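Local coordinates for heterodimeric restriction endonuclease R.BspD6I small subunit (Bacillus sp., PDB 2P14), which probably serves as the catalytic subunit that cleaves DNA in a heterodimeric type IIS restriction endonuclease, working together with a site-specific nickase, at residues A[1-9]-A[135-143]; A[90-98]-A[124-132]. All coordinates share one frame; numbering follows the deposited sequence. Where two conformers were deposited one is given.

Contact 1: residues A[1-9]-A[135-143]; sequences MQDILDFYE and VDQFKKLVT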
loop_
_atom_site.group_PDB
_atom_site.type_symbol
_atom_site.label_atom_id
_atom_site.label_comp_id
_atom_site.label_asym_id
_atom_site.label_seq_id
_atom_site.Cartn_x
_atom_site.Cartn_y
_atom_site.Cartn_z
ATOM N N MET A 1 -17.689 4.470 1.218
ATOM C CA MET A 1 -16.433 3.721 1.465
ATOM C C MET A 1 -16.603 2.201 1.555
ATOM O O MET A 1 -15.785 1.436 1.035
ATOM C CB MET A 1 -15.729 4.245 2.720
ATOM C CG MET A 1 -14.400 3.543 2.974
ATOM S SD MET A 1 -13.136 3.939 1.726
ATOM C CE MET A 1 -12.480 5.447 2.441
ATOM N N GLN A 2 -17.667 1.742 2.212
ATOM C CA GLN A 2 -17.933 0.322 2.307
ATOM C C GLN A 2 -18.099 -0.303 0.911
ATOM O O GLN A 2 -17.713 -1.457 0.703
ATOM C CB GLN A 2 -19.183 0.052 3.159
ATOM C CG GLN A 2 -19.343 -1.436 3.475
ATOM C CD GLN A 2 -18.182 -1.997 4.305
ATOM O OE1 GLN A 2 -17.826 -1.440 5.355
ATOM N NE2 GLN A 2 -17.576 -3.097 3.828
ATOM N N ASP A 3 -18.648 0.485 -0.019
ATOM C CA ASP A 3 -18.807 0.049 -1.421
ATOM C C ASP A 3 -17.448 -0.236 -2.047
ATOM O O ASP A 3 -17.289 -1.225 -2.774
ATOM C CB ASP A 3 -19.630 1.076 -2.250
ATOM C CG ASP A 3 -18.887 2.389 -2.531
ATOM O OD1 ASP A 3 -19.059 2.937 -3.648
ATOM O OD2 ASP A 3 -18.121 2.910 -1.669
ATOM N N ILE A 4 -16.474 0.611 -1.729
ATOM C CA ILE A 4 -15.137 0.469 -2.315
ATOM C C ILE A 4 -14.494 -0.775 -1.693
ATOM O O ILE A 4 -13.900 -1.604 -2.398
ATOM C CB ILE A 4 -14.269 1.720 -2.089
ATOM C CG1 ILE A 4 -14.872 2.933 -2.801
ATOM C CG2 ILE A 4 -12.837 1.466 -2.596
ATOM C CD1 ILE A 4 -14.287 4.258 -2.395
ATOM N N LEU A 5 -14.595 -0.901 -0.369
ATOM C CA LEU A 5 -14.014 -2.065 0.300
ATOM C C LEU A 5 -14.596 -3.373 -0.210
ATOM O O LEU A 5 -13.853 -4.334 -0.465
ATOM C CB LEU A 5 -14.125 -1.951 1.835
ATOM C CG LEU A 5 -13.467 -0.705 2.432
ATOM C CD1 LEU A 5 -13.572 -0.749 3.960
ATOM C CD2 LEU A 5 -11.994 -0.571 1.994
ATOM N N ASP A 6 -15.925 -3.415 -0.373
ATOM C CA ASP A 6 -16.602 -4.618 -0.889
ATOM C C ASP A 6 -16.165 -4.918 -2.319
ATOM O O ASP A 6 -16.144 -6.081 -2.722
ATOM C CB ASP A 6 -18.136 -4.465 -0.853
ATOM C CG ASP A 6 -18.700 -4.373 0.554
ATOM O OD1 ASP A 6 -18.022 -4.792 1.512
ATOM O OD2 ASP A 6 -19.844 -3.866 0.670
ATOM N N PHE A 7 -15.844 -3.873 -3.088
ATOM C CA PHE A 7 -15.445 -4.098 -4.491
ATOM C C PHE A 7 -14.155 -4.919 -4.604
ATOM O O PHE A 7 -13.923 -5.595 -5.607
ATOM C CB PHE A 7 -15.362 -2.804 -5.315
ATOM C CG PHE A 7 -15.116 -3.050 -6.794
ATOM C CD1 PHE A 7 -16.156 -3.422 -7.634
ATOM C CD2 PHE A 7 -13.840 -2.882 -7.321
ATOM C CE1 PHE A 7 -15.925 -3.660 -9.005
ATOM C CE2 PHE A 7 -13.591 -3.127 -8.685
ATOM C CZ PHE A 7 -14.625 -3.506 -9.520
ATOM N N TYR A 8 -13.303 -4.894 -3.590
ATOM C CA TYR A 8 -12.132 -5.789 -3.630
ATOM C C TYR A 8 -12.494 -7.240 -3.901
ATOM O O TYR A 8 -11.702 -7.972 -4.490
ATOM C CB TYR A 8 -11.324 -5.721 -2.327
ATOM C CG TYR A 8 -10.393 -4.535 -2.231
ATOM C CD1 TYR A 8 -10.573 -3.553 -1.234
ATOM C CD2 TYR A 8 -9.318 -4.394 -3.118
ATOM C CE1 TYR A 8 -9.702 -2.479 -1.100
ATOM C CE2 TYR A 8 -8.453 -3.287 -3.005
ATOM C CZ TYR A 8 -8.651 -2.351 -1.998
ATOM O OH TYR A 8 -7.786 -1.310 -1.879
ATOM N N GLU A 9 -13.707 -7.650 -3.517
ATOM C CA GLU A 9 -14.115 -9.049 -3.701
ATOM C C GLU A 9 -14.614 -9.303 -5.132
ATOM O O GLU A 9 -14.903 -10.458 -5.490
ATOM C CB GLU A 9 -15.167 -9.455 -2.642
ATOM C CG GLU A 9 -14.739 -9.121 -1.203
ATOM C CD GLU A 9 -13.308 -9.570 -0.893
ATOM O OE1 GLU A 9 -12.860 -10.599 -1.452
ATOM O OE2 GLU A 9 -12.602 -8.866 -0.115
ATOM N N VAL A 135 -5.144 -7.426 1.877
ATOM C CA VAL A 135 -6.394 -6.713 1.642
ATOM C C VAL A 135 -7.323 -6.723 2.881
ATOM O O VAL A 135 -7.920 -5.701 3.226
ATOM C CB VAL A 135 -7.104 -7.273 0.392
ATOM C CG1 VAL A 135 -8.473 -6.601 0.205
ATOM C CG2 VAL A 135 -6.229 -7.035 -0.822
ATOM N N ASP A 136 -7.393 -7.867 3.566
ATOM C CA ASP A 136 -8.252 -7.971 4.742
ATOM C C ASP A 136 -7.772 -7.051 5.867
ATOM O O ASP A 136 -8.572 -6.403 6.529
ATOM C CB ASP A 136 -8.325 -9.428 5.215
ATOM C CG ASP A 136 -9.097 -10.334 4.237
ATOM O OD1 ASP A 136 -10.027 -9.841 3.545
ATOM O OD2 ASP A 136 -8.784 -11.556 4.174
ATOM N N GLN A 137 -6.460 -6.943 6.021
ATOM C CA GLN A 137 -5.888 -6.025 7.007
ATOM C C GLN A 137 -6.154 -4.567 6.641
ATOM O O GLN A 137 -6.482 -3.753 7.500
ATOM C CB GLN A 137 -4.374 -6.255 7.127
ATOM C CG GLN A 137 -4.037 -7.598 7.780
ATOM C CD GLN A 137 -2.619 -8.025 7.547
ATOM O OE1 GLN A 137 -1.855 -7.395 6.799
ATOM N NE2 GLN A 137 -2.239 -9.132 8.196
ATOM N N PHE A 138 -6.003 -4.239 5.363
ATOM C CA PHE A 138 -6.224 -2.879 4.907
ATOM C C PHE A 138 -7.694 -2.485 5.090
ATOM O O PHE A 138 -7.987 -1.346 5.509
ATOM C CB PHE A 138 -5.802 -2.802 3.435
ATOM C CG PHE A 138 -5.932 -1.435 2.832
ATOM C CD1 PHE A 138 -5.274 -0.343 3.407
ATOM C CD2 PHE A 138 -6.699 -1.242 1.667
ATOM C CE1 PHE A 138 -5.373 0.949 2.827
ATOM C CE2 PHE A 138 -6.803 0.014 1.090
ATOM C CZ PHE A 138 -6.162 1.100 1.665
ATOM N N LYS A 139 -8.610 -3.407 4.780
ATOM C CA LYS A 139 -10.034 -3.103 4.993
ATOM C C LYS A 139 -10.293 -2.827 6.464
ATOM O O LYS A 139 -11.013 -1.878 6.808
ATOM C CB LYS A 139 -10.925 -4.259 4.595
ATOM C CG LYS A 139 -11.013 -4.588 3.145
ATOM C CD LYS A 139 -12.047 -5.687 3.094
ATOM C CE LYS A 139 -12.308 -6.162 1.726
ATOM N NZ LYS A 139 -13.410 -7.184 1.751
ATOM N N LYS A 140 -9.727 -3.664 7.338
ATOM C CA LYS A 140 -9.871 -3.458 8.790
ATOM C C LYS A 140 -9.356 -2.078 9.190
ATOM O O LYS A 140 -10.058 -1.342 9.884
ATOM C CB LYS A 140 -9.183 -4.561 9.608
ATOM C CG LYS A 140 -10.057 -5.734 9.903
ATOM C CD LYS A 140 -9.566 -6.452 11.161
ATOM C CE LYS A 140 -10.680 -7.234 11.875
ATOM N NZ LYS A 140 -10.746 -8.643 11.383
ATOM N N LEU A 141 -8.173 -1.696 8.701
ATOM C CA LEU A 141 -7.579 -0.401 8.971
ATOM C C LEU A 141 -8.478 0.753 8.531
ATOM O O LEU A 141 -8.690 1.701 9.286
ATOM C CB LEU A 141 -6.193 -0.280 8.333
ATOM C CG LEU A 141 -5.501 1.081 8.444
ATOM C CD1 LEU A 141 -5.362 1.524 9.918
ATOM C CD2 LEU A 141 -4.148 1.027 7.761
ATOM N N VAL A 142 -9.016 0.666 7.325
ATOM C CA VAL A 142 -9.877 1.744 6.815
ATOM C C VAL A 142 -11.150 1.850 7.672
ATOM O O VAL A 142 -11.567 2.965 8.008
ATOM C CB VAL A 142 -10.225 1.527 5.292
ATOM C CG1 VAL A 142 -11.237 2.604 4.795
ATOM C CG2 VAL A 142 -8.957 1.589 4.438
ATOM N N THR A 143 -11.744 0.702 8.011
ATOM C CA THR A 143 -12.997 0.659 8.782
ATOM C C THR A 143 -12.785 1.166 10.200
ATOM O O THR A 143 -13.660 1.851 10.766
ATOM C CB THR A 143 -13.623 -0.753 8.819
ATOM O OG1 THR A 143 -13.723 -1.264 7.490
ATOM C CG2 THR A 143 -15.044 -0.698 9.440
HETATM O O HOH W 1 -16.083 -6.229 2.321
#
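Two helices packed antiparallel, 2-7 at the N-terminus and 135-143 far along the chain, meet here with axes 10.7 Å apart and directions 174° from each other. Leu5 lies opposite Lys139, and the pairing shows how one long side chain can bridge such a gap. Lys139 stays extended beyond CG and reaches across to the 1-9 segment, its CE 3.2 Å from Leu5 O. At the tip Lys139 NZ gives a salt bridge to Glu9 OE2 (2.6 Å), approaching on the anti side of a carboxylate that the bend at chi2 (-48°) turns back toward it. A water that accepts from the same NZ and donates to Asp6 OD1 brings in a second carboxylate indirectly. Beneath this polar strip, Val135 CG1 sits over one face of the Tyr8 ring in a CH-pi contact, 4.1 Å from the centroid, while Tyr8 OH meets the edge of Phe138 at CE2 (3.4 Å). At the other end Met1 folds over Val142, Met1 CG lying 3.8 Å from Val142 CG1, and Leu5 CD1 rests against Thr143 OG1. Tyr8 OH bonds to Thr25 of helix 17-32, which also covers Val135 through Phe21, and Phe138 packs onto Leu107 and Leu109 of strand 104-110.

Contact 2: residues A[90-98]-A[124-132]; sequences VVRHLQEYK and NKESEPVIP. With SO4 (sulfate ion), chain C.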
loop_
_atom_site.group_PDB
_atom_site.type_symbol
_atom_site.label_atom_id
_atom_site.label_comp_id
_atom_site.label_asym_id
_atom_site.label_seq_id
_atom_site.Cartn_x
_atom_site.Cartn_y
_atom_site.Cartn_z
ATOM N N VAL A 90 9.496 -2.254 -5.648
ATOM C CA VAL A 90 8.980 -1.610 -4.424
ATOM C C VAL A 90 10.091 -0.825 -3.747
ATOM O O VAL A 90 9.917 0.338 -3.369
ATOM C CB VAL A 90 8.366 -2.649 -3.449
ATOM C CG1 VAL A 90 8.187 -2.065 -2.028
ATOM C CG2 VAL A 90 7.007 -3.122 -3.997
ATOM N N VAL A 91 11.248 -1.450 -3.586
ATOM C CA VAL A 91 12.326 -0.772 -2.869
ATOM C C VAL A 91 12.886 0.384 -3.700
ATOM O O VAL A 91 13.145 1.475 -3.170
ATOM C CB VAL A 91 13.417 -1.780 -2.442
ATOM C CG1 VAL A 91 14.670 -1.034 -1.916
ATOM C CG2 VAL A 91 12.841 -2.716 -1.357
ATOM N N ARG A 92 13.091 0.127 -4.990
ATOM C CA ARG A 92 13.635 1.146 -5.883
ATOM C C ARG A 92 12.748 2.394 -5.920
ATOM O O ARG A 92 13.243 3.532 -5.919
ATOM C CB ARG A 92 13.819 0.593 -7.309
ATOM C CG ARG A 92 14.436 1.581 -8.301
ATOM C CD ARG A 92 14.711 0.915 -9.657
ATOM N NE ARG A 92 13.498 0.623 -10.426
ATOM C CZ ARG A 92 12.964 -0.594 -10.561
ATOM N NH1 ARG A 92 13.528 -1.648 -9.984
ATOM N NH2 ARG A 92 11.867 -0.765 -11.275
ATOM N N HIS A 93 11.435 2.220 -6.008
ATOM C CA HIS A 93 10.604 3.408 -6.082
ATOM C C HIS A 93 10.740 4.260 -4.826
ATOM O O HIS A 93 10.769 5.491 -4.898
ATOM C CB HIS A 93 9.125 3.062 -6.274
ATOM C CG HIS A 93 8.832 2.320 -7.534
ATOM N ND1 HIS A 93 7.699 1.544 -7.665
ATOM C CD2 HIS A 93 9.513 2.214 -8.702
ATOM C CE1 HIS A 93 7.682 1.008 -8.876
ATOM N NE2 HIS A 93 8.771 1.395 -9.522
ATOM N N LEU A 94 10.798 3.586 -3.681
ATOM C CA LEU A 94 10.913 4.315 -2.426
ATOM C C LEU A 94 12.255 5.025 -2.330
ATOM O O LEU A 94 12.303 6.161 -1.886
ATOM C CB LEU A 94 10.702 3.377 -1.237
ATOM C CG LEU A 94 10.631 4.063 0.157
ATOM C CD1 LEU A 94 9.623 5.193 0.228
ATOM C CD2 LEU A 94 10.280 3.022 1.172
ATOM N N GLN A 95 13.314 4.320 -2.705
ATOM C CA GLN A 95 14.658 4.917 -2.682
ATOM C C GLN A 95 14.670 6.177 -3.520
ATOM O O GLN A 95 15.168 7.232 -3.110
ATOM C CB GLN A 95 15.686 3.934 -3.248
ATOM C CG GLN A 95 16.073 2.808 -2.332
ATOM C CD GLN A 95 17.030 1.825 -3.000
ATOM O OE1 GLN A 95 17.065 1.694 -4.232
ATOM N NE2 GLN A 95 17.783 1.103 -2.184
ATOM N N GLU A 96 14.096 6.076 -4.709
ATOM C CA GLU A 96 14.056 7.225 -5.603
ATOM C C GLU A 96 13.297 8.398 -5.006
ATOM O O GLU A 96 13.743 9.550 -5.053
ATOM C CB GLU A 96 13.467 6.804 -6.946
ATOM C CG GLU A 96 14.461 5.967 -7.739
ATOM C CD GLU A 96 15.652 6.777 -8.265
ATOM O OE1 GLU A 96 15.502 7.997 -8.503
ATOM O OE2 GLU A 96 16.734 6.172 -8.461
ATOM N N TYR A 97 12.121 8.111 -4.445
ATOM C CA TYR A 97 11.332 9.184 -3.870
ATOM C C TYR A 97 12.074 9.813 -2.699
ATOM O O TYR A 97 12.011 11.045 -2.508
ATOM C CB TYR A 97 9.961 8.663 -3.399
ATOM C CG TYR A 97 9.048 9.785 -2.965
ATOM C CD1 TYR A 97 8.280 10.487 -3.895
ATOM C CD2 TYR A 97 8.993 10.183 -1.619
ATOM C CE1 TYR A 97 7.448 11.533 -3.505
ATOM C CE2 TYR A 97 8.185 11.212 -1.206
ATOM C CZ TYR A 97 7.408 11.896 -2.144
ATOM O OH TYR A 97 6.594 12.936 -1.748
ATOM N N LYS A 98 12.715 8.973 -1.887
ATOM C CA LYS A 98 13.395 9.467 -0.667
ATOM C C LYS A 98 14.566 10.393 -0.994
ATOM O O LYS A 98 15.006 11.147 -0.124
ATOM C CB LYS A 98 13.841 8.316 0.218
ATOM C CG LYS A 98 12.709 7.547 0.878
ATOM C CD LYS A 98 11.956 8.365 1.888
ATOM C CE LYS A 98 12.784 8.714 3.135
ATOM N NZ LYS A 98 13.020 7.574 4.066
ATOM N N ASN A 124 15.977 -2.548 5.339
ATOM C CA ASN A 124 16.368 -1.253 5.876
ATOM C C ASN A 124 15.156 -0.394 6.184
ATOM O O ASN A 124 14.729 0.406 5.348
ATOM C CB ASN A 124 17.289 -0.504 4.918
ATOM C CG ASN A 124 17.962 0.689 5.585
ATOM O OD1 ASN A 124 17.446 1.274 6.553
ATOM N ND2 ASN A 124 19.124 1.061 5.063
ATOM N N LYS A 125 14.615 -0.561 7.381
ATOM C CA LYS A 125 13.413 0.136 7.766
ATOM C C LYS A 125 13.640 1.610 8.105
ATOM O O LYS A 125 12.681 2.368 8.222
ATOM C CB LYS A 125 12.742 -0.611 8.913
ATOM C CG LYS A 125 12.251 -1.986 8.511
ATOM C CD LYS A 125 11.555 -2.699 9.700
ATOM C CE LYS A 125 11.069 -4.053 9.305
ATOM N NZ LYS A 125 10.421 -4.710 10.453
ATOM N N GLU A 126 14.897 2.015 8.244
ATOM C CA GLU A 126 15.207 3.418 8.457
ATOM C C GLU A 126 15.093 4.203 7.165
ATOM O O GLU A 126 14.319 5.151 7.099
ATOM C CB GLU A 126 16.613 3.563 9.047
ATOM C CG GLU A 126 16.768 2.897 10.399
ATOM C CD GLU A 126 15.852 3.478 11.458
ATOM O OE1 GLU A 126 15.913 4.711 11.688
ATOM O OE2 GLU A 126 15.076 2.699 12.073
ATOM N N SER A 127 15.823 3.795 6.129
ATOM C CA SER A 127 15.847 4.563 4.895
ATOM C C SER A 127 14.787 4.129 3.875
ATOM O O SER A 127 14.381 4.936 3.045
ATOM C CB SER A 127 17.242 4.530 4.261
ATOM O OG SER A 127 17.569 3.229 3.831
ATOM N N GLU A 128 14.324 2.883 3.987
ATOM C CA GLU A 128 13.397 2.315 3.012
ATOM C C GLU A 128 12.220 1.620 3.739
ATOM O O GLU A 128 12.043 0.431 3.596
ATOM C CB GLU A 128 14.154 1.362 2.051
ATOM C CG GLU A 128 15.330 2.073 1.285
ATOM C CD GLU A 128 16.507 1.171 0.904
ATOM O OE1 GLU A 128 16.415 -0.079 0.942
ATOM O OE2 GLU A 128 17.576 1.708 0.519
ATOM N N PRO A 129 11.410 2.382 4.525
ATOM C CA PRO A 129 10.340 1.746 5.290
ATOM C C PRO A 129 9.136 1.324 4.446
ATOM O O PRO A 129 8.460 2.187 3.843
ATOM C CB PRO A 129 9.940 2.827 6.307
ATOM C CG PRO A 129 10.255 4.121 5.612
ATOM C CD PRO A 129 11.454 3.841 4.768
ATOM N N VAL A 130 8.880 0.011 4.457
ATOM C CA VAL A 130 7.786 -0.571 3.700
ATOM C C VAL A 130 6.882 -1.323 4.673
ATOM O O VAL A 130 7.353 -2.182 5.452
ATOM C CB VAL A 130 8.287 -1.519 2.589
ATOM C CG1 VAL A 130 7.077 -2.059 1.810
ATOM C CG2 VAL A 130 9.264 -0.792 1.619
ATOM N N ILE A 131 5.587 -1.030 4.631
ATOM C CA ILE A 131 4.646 -1.761 5.475
ATOM C C ILE A 131 3.735 -2.595 4.578
ATOM O O ILE A 131 2.935 -2.032 3.816
ATOM C CB ILE A 131 3.791 -0.828 6.357
ATOM C CG1 ILE A 131 4.663 0.082 7.236
ATOM C CG2 ILE A 131 2.871 -1.678 7.226
ATOM C CD1 ILE A 131 5.089 1.398 6.550
ATOM N N PRO A 132 3.845 -3.933 4.680
ATOM C CA PRO A 132 3.008 -4.824 3.870
ATOM C C PRO A 132 1.690 -5.108 4.566
ATOM O O PRO A 132 1.698 -5.482 5.754
ATOM C CB PRO A 132 3.842 -6.128 3.797
ATOM C CG PRO A 132 4.516 -6.156 5.185
ATOM C CD PRO A 132 4.753 -4.695 5.571
HETATM S S SO4 C . 8.377 -0.701 -12.462
HETATM O O1 SO4 C . 9.445 0.140 -11.902
HETATM O O2 SO4 C . 8.863 -2.089 -12.507
HETATM O O3 SO4 C . 8.038 -0.221 -13.806
HETATM O O4 SO4 C . 7.206 -0.609 -11.585
#
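Leu94 of helix 80-98 drops its CD2 into the bend where the loop 124-129 becomes an edge strand of the central sheet, the tightly packed half of this contact. Leu94 CD2 lies 3.3 Å from Pro129 O and also touches Pro129 CD and Val130 CG2; with Leu94 CG anti to the backbone N (chi1 -173°), the branch is carried toward the strand. Val90 CG1 meets both methyls of Val130, Val130 CG1 at 4.0 Å, extending the apolar seam. Toward solvent the packing gives way to single polar links. Gln95 NE2 donates to Glu128 OE2 (2.8 Å) almost straight, at 173°, in its own amide plane but from above the carboxylate, the two planes standing 79° apart. Glu128 OE1 turns to Val91 CG1, 3.5 Å away. Replacing Glu128 by an alanine would probably leave the Gln95 amide without this acceptor, free to turn, and take away the carboxylate packed against Val91 CG1. Lys98, bent at every torsion beyond CB, curls back to place its NZ 3.1 Å from Ser127 O, above the carbonyl plane. On another side of the helix His93 NE2 and, weakly, Arg92 NH2 donate to one oxygen of a sulfate, probably from the crystallisation liquor; Gly57 N also bonds to the sulfate, and Glu73 holds His93 ND1. A helix packed on the edge strand of a mixed sheet is consistent with the PD-(D/E)XK nuclease fold of this family. Strand 104-110 backs the seam through Thr106 on Leu94, helix 115-121 adds Ile121 against Val130 and His120 against Val91, and helix 154-165 packs Leu165 on Pro129.

In the fold
Both contacts are partly buried and each joins an apolar floor to polar groups nearer the surface, yet they lie on opposite sides of the chain's centre, their own centres about 24 Å apart. One continuous element connects them: strand 130-134, which contact 2 sets against helix 80-98, runs directly into helix 135-146, the partner of the N-terminal helix in contact 1. Strand 104-110 supports both. The chemistry differs with place. Contact 1 is helix on helix, with aromatic and aliphatic side chains inside and a salt bridge outside; contact 2 is helix on loop and strand, with aliphatic groups inside and each polar link joining a charged group to a neutral one.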